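Local coordinates for protein putative glutathionylspermidine synthase (Methylobacillus flagellatus, PDB 3N6X) that is probably an ATP-dependent ligase of the circularly permuted ATP-grasp type, possibly a glutathionylspermidine synthase, at residues 10-15 against 410-415. Sequence-based numbering, arbitrary orientation.
Sequences FDEMFL and ALSTCP
Glu-12 OE2 is gripped from two quarters. Ser-412 OG donates to Glu-12 OE2 at 2.7 Å, on the anti side of the carboxylate, and Arg-77 forms a salt bridge with it. OE1 pairs with Arg-151, so the buried carboxylate is probably well compensated. Chi1 (-54°) sets Glu-12 CG anti to the carbonyl carbon, and Glu-12 CG packs 3.9 Å from Cys-414 CB. The backbones run side by side in parallel register. Thr-413 N donates to Phe-10 O at 2.8 Å, and Glu-12 N donates to Thr-413 O, also at 2.8 Å. This is a single parallel beta bridge, centred on Asp-11 and Thr-413. It lays the N-terminal loop beside strand 413-418, whose antiparallel partner is strand 423-435. An Asx turn follows at Asp-11. Asp-11 OD2 accepts from Met-13 N, and from Phe-14 N at 2.8 Å. Asp-11 OD1 lies 3.2 Å from Thr-413 OG1, whose proton could also go to Phe-10 O. An alanine at Asp-11 would probably leave the amides of Met-13 and Phe-14 without this acceptor and the turn less firmly held. On the same turn, selenomethionine Met-13 packs against Pro-415, with Met-13 CE 3.6 Å from Pro-415 CG. At the other end, Ser-412 CB meets the Phe-10 ring edge at CD1, 3.8 Å away.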
loop_
_atom_site.group_PDB
_atom_site.type_symbol
_atom_site.label_atom_id
_atom_site.label_comp_id
_atom_site.label_asym_id
_atom_site.label_seq_id
_atom_site.Cartn_x
_atom_site.Cartn_y
_atom_site.Cartn_z
ATOM N N PHE A 10 11.078 -15.918 -12.500
ATOM C CA PHE A 10 11.588 -16.421 -11.215
ATOM C C PHE A 10 10.453 -16.920 -10.318
ATOM O O PHE A 10 9.502 -16.182 -10.074
ATOM C CB PHE A 10 12.399 -15.320 -10.488
ATOM C CG PHE A 10 12.774 -15.632 -9.054
ATOM C CD1 PHE A 10 11.938 -15.266 -8.001
ATOM C CD2 PHE A 10 13.973 -16.269 -8.754
ATOM C CE1 PHE A 10 12.280 -15.563 -6.677
ATOM C CE2 PHE A 10 14.319 -16.555 -7.427
ATOM C CZ PHE A 10 13.473 -16.197 -6.398
ATOM N N ASP A 11 10.556 -18.176 -9.828
ATOM C CA ASP A 11 9.552 -18.740 -8.919
ATOM C C ASP A 11 10.053 -18.718 -7.481
ATOM O O ASP A 11 11.235 -18.982 -7.234
ATOM C CB ASP A 11 9.138 -20.165 -9.334
ATOM C CG ASP A 11 7.921 -20.681 -8.573
ATOM O OD1 ASP A 11 6.786 -20.339 -8.965
ATOM O OD2 ASP A 11 8.110 -21.403 -7.573
ATOM N N GLU A 12 9.155 -18.387 -6.530
ATOM C CA GLU A 12 9.487 -18.310 -5.104
ATOM C C GLU A 12 9.876 -19.685 -4.532
ATOM O O GLU A 12 10.722 -19.751 -3.645
ATOM C CB GLU A 12 8.314 -17.706 -4.286
ATOM C CG GLU A 12 7.807 -16.345 -4.765
ATOM C CD GLU A 12 8.698 -15.131 -4.530
ATOM O OE1 GLU A 12 9.620 -15.209 -3.683
ATOM O OE2 GLU A 12 8.422 -14.074 -5.145
HETATM N N MSE A 13 9.253 -20.779 -5.037
HETATM C CA MSE A 13 9.494 -22.145 -4.540
HETATM C C MSE A 13 10.469 -22.960 -5.404
HETATM O O MSE A 13 11.408 -23.540 -4.864
HETATM C CB MSE A 13 8.159 -22.899 -4.369
HETATM C CG MSE A 13 8.285 -24.266 -3.694
HETATM SE SE MSE A 13 6.630 -25.323 -3.715
HETATM C CE MSE A 13 5.567 -24.375 -2.458
ATOM N N PHE A 14 10.214 -23.046 -6.735
ATOM C CA PHE A 14 11.016 -23.882 -7.645
ATOM C C PHE A 14 12.172 -23.149 -8.334
ATOM O O PHE A 14 11.951 -22.165 -9.042
ATOM C CB PHE A 14 10.120 -24.607 -8.662
ATOM C CG PHE A 14 9.001 -25.399 -8.023
ATOM C CD1 PHE A 14 9.256 -26.618 -7.401
ATOM C CD2 PHE A 14 7.696 -24.917 -8.022
ATOM C CE1 PHE A 14 8.224 -27.343 -6.798
ATOM C CE2 PHE A 14 6.665 -25.643 -7.421
ATOM C CZ PHE A 14 6.933 -26.852 -6.815
ATOM N N LEU A 15 13.408 -23.671 -8.147
ATOM C CA LEU A 15 14.660 -23.120 -8.696
ATOM C C LEU A 15 14.802 -23.308 -10.229
ATOM O O LEU A 15 13.802 -23.529 -10.923
ATOM C CB LEU A 15 15.875 -23.741 -7.969
ATOM C CG LEU A 15 16.387 -22.994 -6.737
ATOM C CD1 LEU A 15 17.145 -23.927 -5.808
ATOM C CD2 LEU A 15 17.259 -21.806 -7.131
ATOM N N ALA A 410 9.629 -9.152 -15.662
ATOM C CA ALA A 410 9.612 -10.591 -15.384
ATOM C C ALA A 410 9.095 -10.841 -13.941
ATOM O O ALA A 410 9.859 -11.263 -13.061
ATOM C CB ALA A 410 11.011 -11.174 -15.563
ATOM N N LEU A 411 7.790 -10.528 -13.707
ATOM C CA LEU A 411 7.109 -10.635 -12.407
ATOM C C LEU A 411 7.260 -12.031 -11.806
ATOM O O LEU A 411 6.928 -13.015 -12.461
ATOM C CB LEU A 411 5.605 -10.253 -12.552
ATOM C CG LEU A 411 4.791 -10.123 -11.245
ATOM C CD1 LEU A 411 5.552 -9.374 -10.210
ATOM C CD2 LEU A 411 3.457 -9.445 -11.486
ATOM N N SER A 412 7.779 -12.114 -10.559
ATOM C CA SER A 412 8.004 -13.398 -9.895
ATOM C C SER A 412 6.721 -14.168 -9.663
ATOM O O SER A 412 5.657 -13.571 -9.458
ATOM C CB SER A 412 8.783 -13.231 -8.588
ATOM O OG SER A 412 7.942 -12.915 -7.490
ATOM N N THR A 413 6.818 -15.498 -9.745
ATOM C CA THR A 413 5.688 -16.390 -9.543
ATOM C C THR A 413 5.775 -17.087 -8.195
ATOM O O THR A 413 6.868 -17.400 -7.720
ATOM C CB THR A 413 5.583 -17.390 -10.685
ATOM O OG1 THR A 413 6.883 -17.912 -10.978
ATOM C CG2 THR A 413 4.967 -16.787 -11.929
ATOM N N CYS A 414 4.629 -17.321 -7.580
ATOM C CA CYS A 414 4.541 -18.011 -6.307
ATOM C C CYS A 414 3.645 -19.230 -6.501
ATOM O O CYS A 414 2.585 -19.112 -7.134
ATOM C CB CYS A 414 3.995 -17.076 -5.228
ATOM S SG CYS A 414 3.798 -17.844 -3.598
ATOM N N PRO A 415 4.059 -20.430 -6.005
ATOM C CA PRO A 415 3.214 -21.625 -6.177
ATOM C C PRO A 415 1.808 -21.384 -5.690
ATOM O O PRO A 415 1.609 -20.854 -4.606
ATOM C CB PRO A 415 3.931 -22.680 -5.348
ATOM C CG PRO A 415 5.329 -22.241 -5.341
ATOM C CD PRO A 415 5.290 -20.755 -5.264
#